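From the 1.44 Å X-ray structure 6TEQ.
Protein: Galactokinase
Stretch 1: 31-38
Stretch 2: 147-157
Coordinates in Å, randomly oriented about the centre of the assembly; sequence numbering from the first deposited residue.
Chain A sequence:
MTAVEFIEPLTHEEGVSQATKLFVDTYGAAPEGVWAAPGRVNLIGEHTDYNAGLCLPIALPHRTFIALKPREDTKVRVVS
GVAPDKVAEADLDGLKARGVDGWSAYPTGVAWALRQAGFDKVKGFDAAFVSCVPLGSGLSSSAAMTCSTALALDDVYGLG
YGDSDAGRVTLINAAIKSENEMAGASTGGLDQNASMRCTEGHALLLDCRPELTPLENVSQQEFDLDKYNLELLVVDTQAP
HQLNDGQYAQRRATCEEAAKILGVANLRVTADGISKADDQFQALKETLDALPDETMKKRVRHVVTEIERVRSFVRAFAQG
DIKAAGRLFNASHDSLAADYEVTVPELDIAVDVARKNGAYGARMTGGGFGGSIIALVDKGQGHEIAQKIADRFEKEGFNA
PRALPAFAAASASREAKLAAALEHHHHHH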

ATOM      1  N   PRO A  31       2.081 -24.848  13.644  1.00 18.27           N
ATOM      2  CA  PRO A  31       2.142 -24.448  12.244  1.00 18.48           C
ATOM      3  C   PRO A  31       3.487 -24.899  11.677  1.00 19.52           C
ATOM      4  O   PRO A  31       4.434 -25.202  12.454  1.00 20.49           O
ATOM      5  N   GLU A  32       3.559 -24.974  10.355  1.00 17.94           N
ATOM      6  CA  GLU A  32       4.837 -25.311   9.660  1.00 15.58           C
ATOM      7  C   GLU A  32       5.834 -24.170   9.839  1.00 15.83           C
ATOM      8  O   GLU A  32       7.019 -24.438   9.959  1.00 18.39           O
ATOM      9  N   GLY A  33       5.379 -22.912   9.911  1.00 17.11           N
ATOM     10  CA  GLY A  33       6.252 -21.780  10.209  1.00 15.46           C
ATOM     11  C   GLY A  33       5.391 -20.521  10.360  1.00 13.15           C
ATOM     12  O   GLY A  33       4.140 -20.608  10.316  1.00 14.99           O
ATOM     13  N   VAL A  34       6.042 -19.384  10.393  1.00 13.60           N
ATOM     14  CA  VAL A  34       5.430 -18.056  10.433  1.00 14.59           C
ATOM     15  C   VAL A  34       6.124 -17.215   9.377  1.00 13.23           C
ATOM     16  O   VAL A  34       7.391 -17.247   9.334  1.00 13.78           O
ATOM     17  N   TRP A  35       5.280 -16.556   8.568  1.00 13.36           N
ATOM     18  CA  TRP A  35       5.752 -15.580   7.600  1.00 13.90           C
ATOM     19  C   TRP A  35       5.175 -14.216   7.961  1.00 14.02           C
ATOM     20  O   TRP A  35       4.280 -14.160   8.784  1.00 14.51           O
ATOM     21  N   ALA A  36       5.708 -13.160   7.370  1.00 12.10           N
ATOM     22  CA  ALA A  36       5.145 -11.825   7.618  1.00 13.96           C
ATOM     23  C   ALA A  36       5.396 -10.924   6.446  1.00 12.17           C
ATOM     24  O   ALA A  36       6.319 -11.172   5.673  1.00 13.60           O
ATOM     25  N   ALA A  37       4.444 -10.010   6.245  1.00 13.24           N
ATOM     26  CA  ALA A  37       4.578  -8.981   5.211  1.00 12.03           C
ATOM     27  C   ALA A  37       4.232  -7.656   5.837  1.00 11.43           C
ATOM     28  O   ALA A  37       3.286  -7.559   6.658  1.00 11.56           O
ATOM     29  N   PRO A  38       4.924  -6.595   5.417  1.00 10.47           N
ATOM     30  CA  PRO A  38       4.660  -5.276   5.977  1.00 12.12           C
ATOM     31  C   PRO A  38       3.530  -4.535   5.276  1.00 10.04           C
ATOM     32  O   PRO A  38       3.181  -4.733   4.116  1.00 12.28           O
ATOM     33  N   CYS A 147       0.091 -10.765   0.758  1.00 11.94           N
ATOM     34  CA  CYS A 147       1.503 -11.039   0.468  1.00 11.06           C
ATOM     35  C   CYS A 147       2.121 -11.994   1.496  1.00 11.97           C
ATOM     36  O   CYS A 147       2.912 -12.892   1.075  1.00 12.71           O
ATOM     37  N   SER A 148       1.720 -11.884   2.762  1.00 11.11           N
ATOM     38  CA  SER A 148       2.259 -12.845   3.784  1.00 12.27           C
ATOM     39  C   SER A 148       1.740 -14.242   3.426  1.00 14.18           C
ATOM     40  O   SER A 148       2.505 -15.168   3.481  1.00 12.49           O
ATOM     41  N   THR A 149       0.489 -14.330   2.987  1.00 12.40           N
ATOM     42  CA  THR A 149      -0.118 -15.652   2.632  1.00 11.21           C
ATOM     43  C   THR A 149       0.595 -16.184   1.377  1.00 13.24           C
ATOM     44  O   THR A 149       0.885 -17.360   1.345  1.00 14.19           O
ATOM     45  N   ALA A 150       0.849 -15.341   0.391  1.00 12.60           N
ATOM     46  CA  ALA A 150       1.466 -15.766  -0.895  1.00 12.82           C
ATOM     47  C   ALA A 150       2.865 -16.260  -0.583  1.00 12.45           C
ATOM     48  O   ALA A 150       3.266 -17.295  -1.094  1.00 13.30           O
ATOM     49  N   LEU A 151       3.604 -15.585   0.308  1.00 12.64           N
ATOM     50  CA  LEU A 151       4.976 -16.030   0.613  1.00 13.21           C
ATOM     51  C   LEU A 151       4.918 -17.359   1.363  1.00 14.68           C
ATOM     52  O   LEU A 151       5.738 -18.262   1.076  1.00 15.04           O
ATOM     53  N   ALA A 152       4.009 -17.470   2.318  1.00 12.84           N
ATOM     54  CA  ALA A 152       3.894 -18.696   3.139  1.00 14.66           C
ATOM     55  C   ALA A 152       3.527 -19.869   2.208  1.00 13.86           C
ATOM     56  O   ALA A 152       4.148 -20.943   2.334  1.00 15.69           O
ATOM     57  N   LEU A 153       2.559 -19.713   1.306  1.00 11.89           N
ATOM     58  CA  LEU A 153       2.140 -20.797   0.423  1.00 13.04           C
ATOM     59  C   LEU A 153       3.282 -21.188  -0.511  1.00 13.30           C
ATOM     60  O   LEU A 153       3.450 -22.378  -0.764  1.00 16.34           O
ATOM     61  N   ASP A 154       3.980 -20.216  -1.065  1.00 14.48           N
ATOM     62  CA  ASP A 154       5.120 -20.486  -1.959  1.00 14.67           C
ATOM     63  C   ASP A 154       6.121 -21.367  -1.218  1.00 16.83           C
ATOM     64  O   ASP A 154       6.685 -22.278  -1.822  1.00 17.95           O
ATOM     65  N   ASP A 155       6.405 -21.022   0.015  1.00 14.95           N
ATOM     66  CA  ASP A 155       7.377 -21.758   0.833  1.00 14.78           C
ATOM     67  C   ASP A 155       6.874 -23.168   1.076  1.00 14.48           C
ATOM     68  O   ASP A 155       7.655 -24.111   0.722  1.00 17.56           O
ATOM     69  N   VAL A 156       5.693 -23.342   1.657  1.00 14.42           N
ATOM     70  CA  VAL A 156       5.312 -24.711   2.154  1.00 16.01           C
ATOM     71  C   VAL A 156       5.123 -25.607   0.951  1.00 16.80           C
ATOM     72  O   VAL A 156       5.285 -26.829   1.137  1.00 21.39           O
ATOM     73  N   TYR A 157       4.642 -25.051  -0.160  1.00 15.23           N
ATOM     74  CA  TYR A 157       4.407 -25.878  -1.366  1.00 15.73           C
ATOM     75  C   TYR A 157       5.653 -25.902  -2.276  1.00 16.72           C
ATOM     76  O   TYR A 157       5.600 -26.586  -3.296  1.00 20.69           O
TER

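Strand 33-38 lies across helix 147-156 and runs roughly against it, with the axes 6.8 Å apart at closest approach. Trp35 is the centre of the contact and has the largest covered area. Its CA-to-CB bond points toward the helix. With chi1 at -61° (m) and chi2 at -106°, the indole lies flat over Ala152. Ala152 CA sits 3.6 Å from the centroid of the five-membered ring, almost on the ring normal, a CH-pi contact. Ala152 CB lies over the same ring system, 3.4 Å from Trp35 CE3. The indole therefore packs directly on the helix at Ala152.

The same rotamer carries the indole nitrogen to Asp155. Trp35 NE1 donates a hydrogen bond to Asp155 OD2 at 2.9 Å, near the ring plane. Asp155 is t, with chi1 at -169°, and its OD2 is also hydrogen-bonded elsewhere in the structure. Val156, in the m rotamer, places CG1 3.4 Å from Trp35 CH2. Leu151 points sideways; its t, p conformation brings CD2 to 4.1 Å from Trp35 CD1.

Glu32 points toward the helix and is extended, with chi1 and chi2 both t. This takes its carboxylate over Val156, with Glu32 CD 3.5 Å from Val156 CG1. Two waters link the carboxylate to the helix. The O of water 1 donates to Glu32 OE1 at 2.6 Å and to Val156 O at 3.0 Å. The O of water 2 donates to Glu32 OE2 at 3.3 Å and to Asp155 OD1 at 3.0 Å.

At the other end, Ala37 points in where the backbones are close: its CA is 4.7 Å from Ser148 CA. Ala37 CB reaches Ser148 N at 3.5 Å and Cys147 CB at 4.0 Å. Ser148 is p and Cys147 is m. Val34 and Ala36 point away from the helix, as do Thr149 and Leu153 from the strand.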

ATOM      1  CB  PRO A  31       2.144 -22.930  12.306  1.00 19.17           C
ATOM      2  CG  PRO A  31       2.739 -22.616  13.657  1.00 18.82           C
ATOM      3  CD  PRO A  31       2.351 -23.757  14.574  1.00 16.39           C
ATOM      4  CB  GLU A  32       4.586 -25.590   8.183  1.00 17.02           C
ATOM      5  CG  GLU A  32       5.887 -25.939   7.486  1.00 20.10           C
ATOM      6  CD  GLU A  32       5.768 -26.604   6.140  1.00 20.86           C
ATOM      7  OE1 GLU A  32       4.683 -27.221   5.875  1.00 24.81           O
ATOM      8  OE2 GLU A  32       6.761 -26.459   5.356  1.00 25.90           O
ATOM      9  CB  VAL A  34       5.525 -17.441  11.827  1.00 13.84           C
ATOM     10  CG1 VAL A  34       4.939 -16.062  11.866  1.00 15.61           C
ATOM     11  CG2 VAL A  34       4.853 -18.297  12.911  1.00 15.27           C
ATOM     12  CB  TRP A  35       5.442 -16.030   6.195  1.00 14.51           C
ATOM     13  CG  TRP A  35       6.096 -17.340   5.833  1.00 13.45           C
ATOM     14  CD1 TRP A  35       7.160 -17.478   5.004  1.00 13.02           C
ATOM     15  CD2 TRP A  35       5.731 -18.682   6.219  1.00 13.40           C
ATOM     16  NE1 TRP A  35       7.438 -18.801   4.809  1.00 14.06           N
ATOM     17  CE2 TRP A  35       6.600 -19.562   5.533  1.00 15.33           C
ATOM     18  CE3 TRP A  35       4.730 -19.229   7.031  1.00 13.66           C
ATOM     19  CZ2 TRP A  35       6.592 -20.950   5.737  1.00 15.43           C
ATOM     20  CZ3 TRP A  35       4.626 -20.591   7.137  1.00 14.97           C
ATOM     21  CH2 TRP A  35       5.576 -21.445   6.525  1.00 15.95           C
ATOM     22  CB  ALA A  36       5.668 -11.232   8.901  1.00 13.21           C
ATOM     23  CB  ALA A  37       3.719  -9.327   4.036  1.00 12.21           C
ATOM     24  CB  PRO A  38       5.992  -4.558   5.804  1.00 10.59           C
ATOM     25  CG  PRO A  38       6.486  -5.117   4.456  1.00 13.53           C
ATOM     26  CD  PRO A  38       6.144  -6.595   4.576  1.00 12.83           C
ATOM     27  CB  CYS A 147       2.279  -9.722   0.333  1.00 11.93           C
ATOM     28  SG  CYS A 147       1.777  -8.817  -1.142  1.00 13.80           S
ATOM     29  CB  SER A 148       1.863 -12.501   5.178  1.00 12.52           C
ATOM     30  OG  SER A 148       0.471 -12.416   5.376  1.00 12.47           O
ATOM     31  CB  THR A 149      -1.605 -15.508   2.375  1.00 11.44           C
ATOM     32  OG1 THR A 149      -2.286 -14.940   3.490  1.00 12.35           O
ATOM     33  CG2 THR A 149      -2.253 -16.839   2.073  1.00 14.03           C
ATOM     34  CB  ALA A 150       1.508 -14.604  -1.884  1.00 13.80           C
ATOM     35  CB  LEU A 151       5.702 -14.969   1.425  1.00 13.60           C
ATOM     36  CG  LEU A 151       7.211 -15.122   1.480  1.00 13.85           C
ATOM     37  CD1 LEU A 151       7.894 -14.887   0.132  1.00 16.45           C
ATOM     38  CD2 LEU A 151       7.763 -14.225   2.544  1.00 18.08           C
ATOM     39  CB  ALA A 152       2.877 -18.514   4.235  1.00 15.51           C
ATOM     40  CB  LEU A 153       0.889 -20.390  -0.363  1.00 14.46           C
ATOM     41  CG  LEU A 153      -0.374 -20.329   0.478  1.00 15.58           C
ATOM     42  CD1 LEU A 153      -1.520 -19.658  -0.296  1.00 16.36           C
ATOM     43  CD2 LEU A 153      -0.795 -21.728   0.982  1.00 15.61           C
ATOM     44  CB  ASP A 154       5.730 -19.189  -2.455  1.00 14.78           C
ATOM     45  CG  ASP A 154       7.037 -19.378  -3.204  1.00 12.51           C
ATOM     46  OD1 ASP A 154       6.915 -19.645  -4.426  1.00 17.80           O
ATOM     47  OD2 ASP A 154       8.108 -19.425  -2.531  1.00 15.50           O
ATOM     48  CB  ASP A 155       7.653 -20.944   2.094  1.00 16.56           C
ATOM     49  CG  ASP A 155       8.816 -21.408   2.929  1.00 19.57           C
ATOM     50  OD1 ASP A 155       9.061 -22.612   2.904  1.00 26.73           O
ATOM     51  OD2 ASP A 155       9.338 -20.620   3.699  1.00 21.13           O
ATOM     52  CB  VAL A 156       4.149 -24.741   3.140  1.00 15.54           C
ATOM     53  CG1 VAL A 156       4.493 -23.876   4.360  1.00 15.07           C
ATOM     54  CG2 VAL A 156       2.858 -24.289   2.461  1.00 16.53           C
ATOM     55  CB  TYR A 157       3.113 -25.453  -2.044  1.00 15.04           C
ATOM     56  CG  TYR A 157       1.875 -25.870  -1.304  1.00 15.90           C
ATOM     57  CD1 TYR A 157       1.672 -27.217  -1.030  1.00 20.51           C
ATOM     58  CD2 TYR A 157       1.000 -24.948  -0.733  1.00 19.34           C
ATOM     59  CE1 TYR A 157       0.600 -27.668  -0.266  1.00 20.95           C
ATOM     60  CE2 TYR A 157      -0.154 -25.393  -0.084  1.00 16.57           C
ATOM     61  CZ  TYR A 157      -0.347 -26.752   0.160  1.00 19.25           C
ATOM     62  OH  TYR A 157      -1.468 -27.182   0.799  1.00 19.93           O
TER
HETATM   63  O   HOH W   1       5.060 -28.512   3.626  1.00 35.17           O
HETATM   64  O   HOH W   2       9.070 -24.152   5.449  1.00 41.66           O